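Local structure of serpin B3 (Homo sapiens, 4ZK3) at residues F16-R20 with Q255-E259; K199-N203 with R386-P390; I210-R214 with L282-R286; T217-F221 with L232-Y236. The protein probably inhibits papain-like cysteine proteases as a serpin, also called squamous cell carcinoma antigen 1, and is linked to the Pso p27 aggregates of psoriasis. All coordinates share one frame; numbering follows the deposited sequence.

Contact 1. Residues F16-R20 with Q255-E259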
loop_
_atom_site.group_PDB
_atom_site.type_symbol
_atom_site.label_atom_id
_atom_site.label_comp_id
_atom_site.label_asym_id
_atom_site.label_seq_id
_atom_site.Cartn_x
_atom_site.Cartn_y
_atom_site.Cartn_z
ATOM N N PHE A 16 7.139 -5.199 5.156
ATOM C CA PHE A 16 8.254 -4.280 5.204
ATOM C C PHE A 16 9.591 -5.004 5.465
ATOM O O PHE A 16 10.587 -4.701 4.828
ATOM C CB PHE A 16 8.006 -3.204 6.251
ATOM C CG PHE A 16 9.050 -2.148 6.259
ATOM C CD1 PHE A 16 9.040 -1.140 5.334
ATOM C CD2 PHE A 16 10.102 -2.197 7.157
ATOM C CE1 PHE A 16 10.017 -0.172 5.321
ATOM C CE2 PHE A 16 11.092 -1.237 7.161
ATOM C CZ PHE A 16 11.065 -0.235 6.221
ATOM N N GLN A 17 9.588 -5.933 6.423
ATOM C CA GLN A 17 10.794 -6.746 6.783
ATOM C C GLN A 17 11.303 -7.564 5.594
ATOM O O GLN A 17 12.479 -7.635 5.364
ATOM C CB GLN A 17 10.494 -7.633 8.004
ATOM C CG GLN A 17 9.946 -6.916 9.248
ATOM C CD GLN A 17 10.912 -5.983 10.011
ATOM O OE1 GLN A 17 10.847 -5.892 11.246
ATOM N NE2 GLN A 17 11.766 -5.280 9.311
ATOM N N GLN A 18 10.429 -8.079 4.757
ATOM C CA GLN A 18 10.864 -8.716 3.522
ATOM C C GLN A 18 11.441 -7.738 2.517
ATOM O O GLN A 18 12.517 -7.991 1.934
ATOM C CB GLN A 18 9.727 -9.540 2.887
ATOM C CG GLN A 18 9.230 -10.640 3.836
ATOM C CD GLN A 18 10.371 -11.603 4.195
ATOM O OE1 GLN A 18 11.123 -12.076 3.317
ATOM N NE2 GLN A 18 10.566 -11.803 5.485
ATOM N N PHE A 19 10.765 -6.599 2.358
ATOM C CA PHE A 19 11.148 -5.591 1.402
ATOM C C PHE A 19 12.528 -5.006 1.732
ATOM O O PHE A 19 13.273 -4.641 0.821
ATOM C CB PHE A 19 10.129 -4.451 1.325
ATOM C CG PHE A 19 8.810 -4.848 0.760
ATOM C CD1 PHE A 19 8.660 -5.967 -0.011
ATOM C CD2 PHE A 19 7.695 -4.055 0.995
ATOM C CE1 PHE A 19 7.434 -6.325 -0.498
ATOM C CE2 PHE A 19 6.472 -4.396 0.483
ATOM C CZ PHE A 19 6.338 -5.540 -0.266
ATOM N N ARG A 20 12.851 -4.955 3.001
ATOM C CA ARG A 20 14.170 -4.504 3.427
ATOM C C ARG A 20 15.345 -5.246 2.781
ATOM O O ARG A 20 16.458 -4.704 2.724
ATOM C CB ARG A 20 14.332 -4.684 4.910
ATOM C CG ARG A 20 13.459 -3.729 5.685
ATOM C CD ARG A 20 13.707 -3.857 7.151
ATOM N NE ARG A 20 15.016 -3.302 7.439
ATOM C CZ ARG A 20 15.640 -3.416 8.594
ATOM N NH1 ARG A 20 15.050 -4.026 9.593
ATOM N NH2 ARG A 20 16.842 -2.882 8.763
ATOM N N GLN A 255 18.233 2.328 10.895
ATOM C CA GLN A 255 18.265 0.868 11.068
ATOM C C GLN A 255 17.703 0.436 12.412
ATOM O O GLN A 255 16.971 -0.549 12.472
ATOM C CB GLN A 255 19.676 0.288 10.847
ATOM C CG GLN A 255 19.701 -0.945 9.945
ATOM C CD GLN A 255 20.742 -1.972 10.377
ATOM O OE1 GLN A 255 21.682 -2.249 9.649
ATOM N NE2 GLN A 255 20.567 -2.543 11.566
ATOM N N LYS A 256 17.966 1.182 13.473
ATOM C CA LYS A 256 17.391 0.822 14.770
ATOM C C LYS A 256 15.879 1.026 14.777
ATOM O O LYS A 256 15.129 0.145 15.234
ATOM C CB LYS A 256 17.974 1.644 15.928
ATOM C CG LYS A 256 17.556 1.120 17.319
ATOM C CD LYS A 256 17.632 2.189 18.404
ATOM C CE LYS A 256 17.243 1.644 19.774
ATOM N NZ LYS A 256 17.641 2.528 20.916
ATOM N N LEU A 257 15.438 2.196 14.297
ATOM C CA LEU A 257 14.017 2.514 14.253
ATOM C C LEU A 257 13.281 1.422 13.508
ATOM O O LEU A 257 12.224 0.977 13.954
ATOM C CB LEU A 257 13.803 3.860 13.588
ATOM C CG LEU A 257 12.396 4.452 13.527
ATOM C CD1 LEU A 257 11.840 4.648 14.927
ATOM C CD2 LEU A 257 12.431 5.780 12.762
ATOM N N GLU A 258 13.859 0.942 12.411
ATOM C CA GLU A 258 13.213 -0.132 11.656
ATOM C C GLU A 258 13.077 -1.432 12.467
ATOM O O GLU A 258 12.120 -2.164 12.280
ATOM C CB GLU A 258 13.909 -0.390 10.325
ATOM C CG GLU A 258 13.798 0.770 9.332
ATOM C CD GLU A 258 14.697 0.578 8.120
ATOM O OE1 GLU A 258 15.915 0.333 8.310
ATOM O OE2 GLU A 258 14.214 0.677 6.987
ATOM N N GLU A 259 14.036 -1.711 13.344
ATOM C CA GLU A 259 14.006 -2.924 14.163
ATOM C C GLU A 259 12.944 -2.828 15.238
ATOM O O GLU A 259 12.245 -3.784 15.534
ATOM C CB GLU A 259 15.388 -3.174 14.788
ATOM C CG GLU A 259 16.445 -3.640 13.778
ATOM C CD GLU A 259 17.891 -3.462 14.279
ATOM O OE1 GLU A 259 18.111 -2.966 15.422
ATOM O OE2 GLU A 259 18.821 -3.810 13.514
#
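Glu258 reaches from helix 254-260 to Phe16 of helix 4-19 and to Arg20, and its whole side chain takes part in the contact. Its CB sits 3.8 Å from the plane of the Arg20 guanidinium, over the centre of one face. CG, the next atom, approaches Phe16 CE2 at 4.0 Å, and CD then passes Arg20 NE at 4.0 Å, so the extended chain runs between ring and guanidinium. At the carboxylate the two oxygens part. OE1 forms a salt bridge with Arg20 NH2 at 3.4 Å; it lies well out of the guanidinium plane, so no N-H is aimed at it and the attraction is one of charge alone. OE2 stands at the rim of the Phe16 ring, in its plane, 3.4 Å from CZ, and has its stronger partner in Arg386, through a second salt bridge.

A bend at chi3 (71°) turns the Arg20 guanidinium over Glu258. At the guanidinium edge NH2 meets Gln255 CG at 3.7 Å, with Glu259 CG lying farther off, also near the plane. Beneath this polar layer Phe16 packs on Leu370 and Tyr384, joining the helix to the strands behind. Two positive groups thus share one buried carboxylate, which would probably favour its ionised form and leave Arg386, rather than Arg20, to fix its direction.

Contact 2. Residues K199-N203 with R386-P390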
loop_
_atom_site.group_PDB
_atom_site.type_symbol
_atom_site.label_atom_id
_atom_site.label_comp_id
_atom_site.label_asym_id
_atom_site.label_seq_id
_atom_site.Cartn_x
_atom_site.Cartn_y
_atom_site.Cartn_z
ATOM N N LYS A 199 21.288 19.926 0.733
ATOM C CA LYS A 199 21.814 18.593 0.709
ATOM C C LYS A 199 20.854 17.650 1.423
ATOM O O LYS A 199 20.232 18.030 2.367
ATOM C CB LYS A 199 23.170 18.597 1.398
ATOM C CG LYS A 199 24.099 19.589 0.728
ATOM C CD LYS A 199 25.491 19.545 1.317
ATOM C CE LYS A 199 26.297 20.720 0.770
ATOM N NZ LYS A 199 27.734 20.449 0.994
ATOM N N PHE A 200 20.757 16.437 0.925
ATOM C CA PHE A 200 20.113 15.340 1.595
ATOM C C PHE A 200 21.188 14.330 1.790
ATOM O O PHE A 200 21.882 14.020 0.837
ATOM C CB PHE A 200 19.022 14.683 0.721
ATOM C CG PHE A 200 18.238 13.614 1.430
ATOM C CD1 PHE A 200 18.665 12.326 1.417
ATOM C CD2 PHE A 200 17.068 13.922 2.111
ATOM C CE1 PHE A 200 17.949 11.333 2.035
ATOM C CE2 PHE A 200 16.338 12.939 2.727
ATOM C CZ PHE A 200 16.782 11.641 2.708
ATOM N N TRP A 201 21.347 13.827 3.020
ATOM C CA TRP A 201 22.431 12.888 3.350
ATOM C C TRP A 201 21.868 11.472 3.485
ATOM O O TRP A 201 21.211 11.177 4.467
ATOM C CB TRP A 201 23.150 13.245 4.682
ATOM C CG TRP A 201 23.909 14.592 4.816
ATOM C CD1 TRP A 201 23.407 15.764 5.320
ATOM C CD2 TRP A 201 25.314 14.847 4.567
ATOM N NE1 TRP A 201 24.394 16.739 5.360
ATOM C CE2 TRP A 201 25.566 16.203 4.891
ATOM C CE3 TRP A 201 26.365 14.079 4.079
ATOM C CZ2 TRP A 201 26.824 16.796 4.723
ATOM C CZ3 TRP A 201 27.629 14.680 3.907
ATOM C CH2 TRP A 201 27.836 16.020 4.229
ATOM N N PRO A 202 22.108 10.598 2.502
ATOM C CA PRO A 202 21.676 9.220 2.652
ATOM C C PRO A 202 22.499 8.469 3.661
ATOM O O PRO A 202 21.973 7.561 4.306
ATOM C CB PRO A 202 21.859 8.638 1.265
ATOM C CG PRO A 202 21.795 9.838 0.368
ATOM C CD PRO A 202 22.518 10.883 1.125
ATOM N N ASN A 203 23.782 8.844 3.769
ATOM C CA ASN A 203 24.697 8.339 4.803
ATOM C C ASN A 203 25.322 9.508 5.506
ATOM O O ASN A 203 25.137 10.671 5.104
ATOM C CB ASN A 203 25.802 7.481 4.174
ATOM C CG ASN A 203 25.243 6.265 3.456
ATOM O OD1 ASN A 203 24.750 5.332 4.092
ATOM N ND2 ASN A 203 25.292 6.276 2.123
ATOM N N ARG A 386 9.607 4.155 2.833
ATOM C CA ARG A 386 10.877 4.637 3.347
ATOM C C ARG A 386 11.564 5.417 2.245
ATOM O O ARG A 386 11.671 4.929 1.081
ATOM C CB ARG A 386 11.811 3.496 3.736
ATOM C CG ARG A 386 13.230 4.021 4.042
ATOM C CD ARG A 386 14.164 2.928 4.410
ATOM N NE ARG A 386 14.597 2.205 3.270
ATOM C CZ ARG A 386 15.071 0.950 3.270
ATOM N NH1 ARG A 386 15.129 0.198 4.357
ATOM N NH2 ARG A 386 15.489 0.435 2.126
ATOM N N PHE A 387 11.925 6.641 2.572
ATOM C CA PHE A 387 12.714 7.499 1.676
ATOM C C PHE A 387 14.160 7.545 2.138
ATOM O O PHE A 387 14.452 8.175 3.135
ATOM C CB PHE A 387 12.191 8.916 1.723
ATOM C CG PHE A 387 12.785 9.807 0.651
ATOM C CD1 PHE A 387 12.491 9.583 -0.690
ATOM C CD2 PHE A 387 13.673 10.845 0.996
ATOM C CE1 PHE A 387 13.034 10.401 -1.668
ATOM C CE2 PHE A 387 14.194 11.679 0.020
ATOM C CZ PHE A 387 13.870 11.448 -1.315
ATOM N N SER A 388 15.048 6.861 1.418
ATOM C CA SER A 388 16.450 6.746 1.751
ATOM C C SER A 388 17.327 7.661 0.922
ATOM O O SER A 388 18.403 8.054 1.367
ATOM C CB SER A 388 16.901 5.304 1.493
ATOM O OG SER A 388 16.182 4.414 2.352
ATOM N N SER A 389 16.926 7.911 -0.325
ATOM C CA SER A 389 17.674 8.801 -1.219
ATOM C C SER A 389 16.862 9.318 -2.374
ATOM O O SER A 389 16.128 8.550 -2.970
ATOM C CB SER A 389 18.858 8.060 -1.843
ATOM O OG SER A 389 19.555 8.933 -2.736
ATOM N N PRO A 390 17.066 10.590 -2.759
ATOM C CA PRO A 390 16.621 10.920 -4.110
ATOM C C PRO A 390 17.464 10.190 -5.155
ATOM O O PRO A 390 18.491 9.570 -4.874
ATOM C CB PRO A 390 16.822 12.437 -4.213
ATOM C CG PRO A 390 17.870 12.754 -3.219
ATOM C CD PRO A 390 17.902 11.652 -2.180
ATOM O OXT PRO A 390 17.092 10.165 -6.323
#
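With chi1 at -175° in Phe200 and -170° in Phe387, both side chains have CG opposite the backbone N, and the two rings are brought together between strands 196-201 and 380-387. There they form an offset edge-to-face pair: the edge of Phe387 is directed at the face of Phe200, with centroids 5.2 Å apart and planes at 76°. The touch is made near the rim of the Phe200 ring, where CZ comes within 3.6 Å of Phe387 CD2.

Around the same Phe200 ring the C-terminal residues fold closely. Pro390 CD rests against CD1 at 3.7 Å, and the carbonyl oxygen of Ser388 meets the ring edge, 3.4 Å from CE1. Pro202, where the chain turns a corner, approaches that same oxygen with CB at 3.5 Å, while its CG lies near Ser389 OG. Ser388 O is therefore enclosed by carbon and has no hydrogen-bonding partner in the model, a small polar cost within an otherwise apolar contact.

Further aromatic rings, Phe287 and Phe369, meet Phe387, and Ile210 packs on both phenylalanines. The tail itself is held by polar bonds: Asn26 binds Ser388 N and Ser389 O, and Lys208 reaches Pro390 O. The arrangement belongs to the serpin fold, in which the chain ends just after the last strand of the B sheet, here with its final residues tucked against an outlying strand of the C sheet.

Contact 3. Residues I210-R214 with L282-R286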
loop_
_atom_site.group_PDB
_atom_site.type_symbol
_atom_site.label_atom_id
_atom_site.label_comp_id
_atom_site.label_asym_id
_atom_site.label_seq_id
_atom_site.Cartn_x
_atom_site.Cartn_y
_atom_site.Cartn_z
ATOM N N ILE A 210 18.714 18.222 -3.450
ATOM C CA ILE A 210 17.301 17.981 -3.293
ATOM C C ILE A 210 16.610 19.335 -3.149
ATOM O O ILE A 210 17.182 20.309 -2.652
ATOM C CB ILE A 210 17.006 17.079 -2.036
ATOM C CG1 ILE A 210 15.795 16.192 -2.314
ATOM C CG2 ILE A 210 16.861 17.958 -0.767
ATOM C CD1 ILE A 210 15.547 15.091 -1.306
ATOM N N GLN A 211 15.353 19.414 -3.554
ATOM C CA GLN A 211 14.589 20.629 -3.342
ATOM C C GLN A 211 13.872 20.500 -1.996
ATOM O O GLN A 211 13.013 19.608 -1.795
ATOM C CB GLN A 211 13.623 20.855 -4.495
ATOM C CG GLN A 211 14.300 21.085 -5.848
ATOM C CD GLN A 211 15.071 22.405 -5.866
ATOM O OE1 GLN A 211 16.306 22.409 -5.911
ATOM N NE2 GLN A 211 14.358 23.503 -5.738
ATOM N N MET A 212 14.229 21.359 -1.053
ATOM C CA MET A 212 13.675 21.280 0.306
ATOM C C MET A 212 12.582 22.275 0.556
ATOM O O MET A 212 12.811 23.467 0.506
ATOM C CB MET A 212 14.776 21.464 1.381
ATOM C CG MET A 212 14.265 21.185 2.818
ATOM S SD MET A 212 13.924 19.408 3.028
ATOM C CE MET A 212 15.558 18.726 3.102
ATOM N N MET A 213 11.379 21.790 0.885
ATOM C CA MET A 213 10.280 22.693 1.178
ATOM C C MET A 213 10.341 23.026 2.662
ATOM O O MET A 213 10.813 22.224 3.474
ATOM C CB MET A 213 8.914 22.083 0.839
ATOM C CG MET A 213 8.833 21.350 -0.491
ATOM S SD MET A 213 7.186 20.656 -0.768
ATOM C CE MET A 213 6.973 19.510 0.607
ATOM N N ARG A 214 9.855 24.183 3.026
ATOM C CA ARG A 214 10.064 24.702 4.383
ATOM C C ARG A 214 8.846 25.494 4.788
ATOM O O ARG A 214 8.292 26.211 3.975
ATOM C CB ARG A 214 11.290 25.590 4.445
ATOM C CG ARG A 214 12.558 24.878 3.947
ATOM C CD ARG A 214 13.904 25.601 4.131
ATOM N NE ARG A 214 14.081 26.718 3.231
ATOM C CZ ARG A 214 13.650 27.952 3.472
ATOM N NH1 ARG A 214 12.967 28.220 4.578
ATOM N NH2 ARG A 214 13.878 28.931 2.598
ATOM N N LEU A 282 9.424 22.824 9.926
ATOM C CA LEU A 282 9.347 21.584 9.140
ATOM C C LEU A 282 10.072 21.816 7.826
ATOM O O LEU A 282 9.708 22.690 7.096
ATOM C CB LEU A 282 7.890 21.205 8.856
ATOM C CG LEU A 282 7.613 20.091 7.827
ATOM C CD1 LEU A 282 8.354 18.801 8.206
ATOM C CD2 LEU A 282 6.112 19.951 7.748
ATOM N N HIS A 283 11.107 21.029 7.571
ATOM C CA HIS A 283 11.761 20.967 6.263
ATOM C C HIS A 283 11.448 19.576 5.720
ATOM O O HIS A 283 11.847 18.525 6.314
ATOM C CB HIS A 283 13.274 21.201 6.369
ATOM C CG HIS A 283 13.676 22.593 6.828
ATOM N ND1 HIS A 283 15.004 22.981 6.887
ATOM C CD2 HIS A 283 12.956 23.675 7.220
ATOM C CE1 HIS A 283 15.080 24.228 7.326
ATOM N NE2 HIS A 283 13.860 24.674 7.549
ATOM N N LEU A 284 10.720 19.558 4.602
ATOM C CA LEU A 284 10.311 18.317 3.915
ATOM C C LEU A 284 10.657 18.418 2.443
ATOM O O LEU A 284 10.318 19.400 1.814
ATOM C CB LEU A 284 8.780 18.165 4.084
ATOM C CG LEU A 284 8.149 16.835 3.629
ATOM C CD1 LEU A 284 8.517 15.691 4.559
ATOM C CD2 LEU A 284 6.642 16.937 3.505
ATOM N N PRO A 285 11.350 17.439 1.893
ATOM C CA PRO A 285 11.746 17.520 0.487
ATOM C C PRO A 285 10.574 17.243 -0.492
ATOM O O PRO A 285 9.599 16.564 -0.158
ATOM C CB PRO A 285 12.824 16.471 0.367
ATOM C CG PRO A 285 12.456 15.460 1.437
ATOM C CD PRO A 285 11.867 16.243 2.554
ATOM N N ARG A 286 10.656 17.843 -1.671
ATOM C CA ARG A 286 9.839 17.438 -2.805
ATOM C C ARG A 286 10.458 16.144 -3.161
ATOM O O ARG A 286 11.692 16.054 -3.204
ATOM C CB ARG A 286 10.033 18.381 -3.998
ATOM C CG ARG A 286 9.491 19.765 -3.791
ATOM C CD ARG A 286 9.655 20.708 -5.014
ATOM N NE ARG A 286 9.359 20.059 -6.276
ATOM C CZ ARG A 286 8.234 20.163 -6.982
ATOM N NH1 ARG A 286 7.238 20.973 -6.644
ATOM N NH2 ARG A 286 8.128 19.454 -8.081
HETATM O O HOH W 1 13.558 17.340 -4.727
#
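Met213 and Leu284 form the hydrogen-bonded pair between antiparallel strands 206-224 and 276-294: Met213 N gives to Leu284 O at 2.8 Å, and Leu284 N gives to Met213 O in return. Two residues along, past the non-hydrogen-bonded pair Met212 and Pro285, Arg286 N binds Gln211 O at 2.9 Å. At this pair the return bond is replaced by a water, which accepts from Gln211 N and donates to Arg286 O. CA-H...O contacts accompany these bonds: Pro285 CA to Gln211 O, and His283 CA to Met213 O at 3.2 Å, on the oxygen that also accepts from Leu284 N.

This pairing forms part of the serpin C sheet. Strand 196-201 continues it beyond 210-214, and strand 361-364 beyond 282-285.

Among the side chains, the pi contact falls on the face bearing Met212, Arg214, His283 and Pro285. Arg214 runs alongside His283, and its CD sits 3.6 Å from the ring centroid, 14° off the normal, a CH-pi contact; His364 also stacks with this imidazole.

The apolar contacts follow on both faces. Bent at chi2 and chi3, Met212 curls its sulfur back over the neighbouring strand, where SD lies 3.8 Å from Pro285 CD. Ile210 CD1 is pressed tightly onto Pro285 CB at 3.5 Å. On the face of Met213 and Leu284, these two side chains point the same way, with Met213 CE 3.9 Å from Leu284 CD2. Arg286 crosses Met213 at about a right angle, CG to CG, and sends its guanidinium on to a salt bridge with Glu338.

Contact 4. Residues T217-F221 with L232-Y236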
loop_
_atom_site.group_PDB
_atom_site.type_symbol
_atom_site.label_atom_id
_atom_site.label_comp_id
_atom_site.label_asym_id
_atom_site.label_seq_id
_atom_site.Cartn_x
_atom_site.Cartn_y
_atom_site.Cartn_z
ATOM N N THR A 217 4.960 26.188 11.409
ATOM C CA THR A 217 3.530 26.080 11.755
ATOM C C THR A 217 3.359 25.064 12.888
ATOM O O THR A 217 4.315 24.387 13.264
ATOM C CB THR A 217 2.676 25.727 10.510
ATOM O OG1 THR A 217 1.421 25.166 10.904
ATOM C CG2 THR A 217 3.396 24.747 9.658
ATOM N N SER A 218 2.186 25.017 13.493
ATOM C CA SER A 218 1.990 24.045 14.560
ATOM C C SER A 218 1.338 22.743 14.061
ATOM O O SER A 218 0.432 22.751 13.241
ATOM C CB SER A 218 1.217 24.649 15.724
ATOM O OG SER A 218 -0.143 24.505 15.513
ATOM N N PHE A 219 1.839 21.627 14.565
ATOM C CA PHE A 219 1.459 20.304 14.094
ATOM C C PHE A 219 1.413 19.446 15.331
ATOM O O PHE A 219 2.125 19.761 16.275
ATOM C CB PHE A 219 2.586 19.727 13.240
ATOM C CG PHE A 219 2.727 20.316 11.870
ATOM C CD1 PHE A 219 1.725 20.178 10.919
ATOM C CD2 PHE A 219 3.925 20.932 11.496
ATOM C CE1 PHE A 219 1.908 20.689 9.645
ATOM C CE2 PHE A 219 4.108 21.427 10.231
ATOM C CZ PHE A 219 3.108 21.305 9.301
ATOM N N HIS A 220 0.671 18.345 15.314
ATOM C CA HIS A 220 0.847 17.305 16.339
ATOM C C HIS A 220 2.225 16.662 16.181
ATOM O O HIS A 220 2.635 16.209 15.092
ATOM C CB HIS A 220 -0.252 16.212 16.294
ATOM C CG HIS A 220 -1.609 16.720 16.657
ATOM N ND1 HIS A 220 -2.638 16.819 15.748
ATOM C CD2 HIS A 220 -2.093 17.205 17.826
ATOM C CE1 HIS A 220 -3.696 17.354 16.335
ATOM N NE2 HIS A 220 -3.390 17.600 17.595
ATOM N N PHE A 221 2.927 16.621 17.304
ATOM C CA PHE A 221 4.305 16.285 17.380
ATOM C C PHE A 221 4.586 15.380 18.603
ATOM O O PHE A 221 3.887 15.422 19.612
ATOM C CB PHE A 221 5.138 17.585 17.426
ATOM C CG PHE A 221 6.593 17.350 17.699
ATOM C CD1 PHE A 221 7.053 17.171 19.010
ATOM C CD2 PHE A 221 7.505 17.276 16.658
ATOM C CE1 PHE A 221 8.379 16.896 19.278
ATOM C CE2 PHE A 221 8.834 17.001 16.920
ATOM C CZ PHE A 221 9.282 16.818 18.241
ATOM N N LEU A 232 5.891 13.239 13.363
ATOM C CA LEU A 232 5.066 14.347 12.983
ATOM C C LEU A 232 3.834 13.927 12.186
ATOM O O LEU A 232 3.929 13.076 11.297
ATOM C CB LEU A 232 5.882 15.351 12.153
ATOM C CG LEU A 232 5.309 16.736 11.949
ATOM C CD1 LEU A 232 5.410 17.533 13.236
ATOM C CD2 LEU A 232 6.102 17.473 10.913
ATOM N N GLU A 233 2.685 14.561 12.472
ATOM C CA GLU A 233 1.480 14.405 11.655
ATOM C C GLU A 233 1.302 15.656 10.809
ATOM O O GLU A 233 1.261 16.757 11.316
ATOM C CB GLU A 233 0.210 14.147 12.504
ATOM C CG GLU A 233 -1.068 14.070 11.698
ATOM C CD GLU A 233 -2.308 14.482 12.424
ATOM O OE1 GLU A 233 -2.248 15.364 13.306
ATOM O OE2 GLU A 233 -3.372 13.961 12.038
ATOM N N ILE A 234 1.165 15.450 9.508
ATOM C CA ILE A 234 0.965 16.526 8.558
ATOM C C ILE A 234 -0.412 16.282 7.954
ATOM O O ILE A 234 -0.545 15.429 7.096
ATOM C CB ILE A 234 2.037 16.552 7.441
ATOM C CG1 ILE A 234 3.441 16.425 8.012
ATOM C CG2 ILE A 234 1.917 17.832 6.635
ATOM C CD1 ILE A 234 4.588 16.308 7.025
ATOM N N PRO A 235 -1.453 17.027 8.410
ATOM C CA PRO A 235 -2.785 16.697 7.888
ATOM C C PRO A 235 -3.021 17.120 6.444
ATOM O O PRO A 235 -2.517 18.152 5.994
ATOM C CB PRO A 235 -3.725 17.487 8.788
ATOM C CG PRO A 235 -2.944 17.781 10.037
ATOM C CD PRO A 235 -1.525 17.962 9.561
ATOM N N TYR A 236 -3.872 16.363 5.760
ATOM C CA TYR A 236 -4.470 16.833 4.537
ATOM C C TYR A 236 -5.658 17.705 4.853
ATOM O O TYR A 236 -6.286 17.587 5.885
ATOM C CB TYR A 236 -4.805 15.658 3.609
ATOM C CG TYR A 236 -3.525 14.962 3.156
ATOM C CD1 TYR A 236 -2.739 15.518 2.131
ATOM C CD2 TYR A 236 -3.113 13.786 3.732
ATOM C CE1 TYR A 236 -1.550 14.934 1.728
ATOM C CE2 TYR A 236 -1.922 13.163 3.351
ATOM C CZ TYR A 236 -1.140 13.750 2.347
ATOM O OH TYR A 236 0.028 13.185 1.957
HETATM O O HOH W 2 -0.660 17.768 12.912
#
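His220 ND1, at the ring edge, donates to Glu233 OE1 at 2.9 Å, meeting the oxygen nearly along its C-O bond, almost in the imidazole plane and with an N-H...O angle of 157°. With CG opposite the backbone N (chi1 176°), the extended Glu233 chain lies alongside His220. Beside it a backbone bond links Glu233 N to His220 O at 3.1 Å. A water stands in for the second backbone bond of this residue pair, accepting from His220 N and donating to both Glu233 O and Glu233 OE1. The apolar part centres on Leu232, whose CD1 meets Phe219 CB at 3.6 Å and also touches the edge of the Phe221 ring at CD2, 4.0 Å away. The Phe219 ring reaches along the neighbouring strand, bringing CD1 within 3.5 Å of Glu233 O and its edge toward Pro235 CD.

In the next shell, Ser242 binds OE2; with the histidine and water bonds to OE1, it fixes the rotation of the carboxylate. Leu282 backs Phe219 and Leu232 from strand 276-294. Strands 206-224 and 229-235 form a beta hairpin, and this twisted, strongly splayed pairing is part of the serpin B sheet.

Contacts 3 and 4 share strand 206-224; contact 2 uses the neighbouring strand 196-201 and the C-terminal tail, and contact 1, between two helices, touches contact 2 alone. Between contacts 1 and 2, whose centres are about 16 Å apart, Glu258 OE2 meets Arg386 NH1 in a 2.8 Å salt bridge. Ile210 ties contact 2 to contact 3: its CD1 packs 3.8 Å from Pro390 CG. Leu282 plays the same part between contacts 3 and 4, with CD2 lying 3.5 Å from Phe219 CE2. By contrast, contacts 1 and 4 do not touch, their nearest atoms being about 10 Å apart. None of the four includes strand 340-351, which pairs with strands 174-185 and 325-336, consistent with an inserted reactive-centre loop.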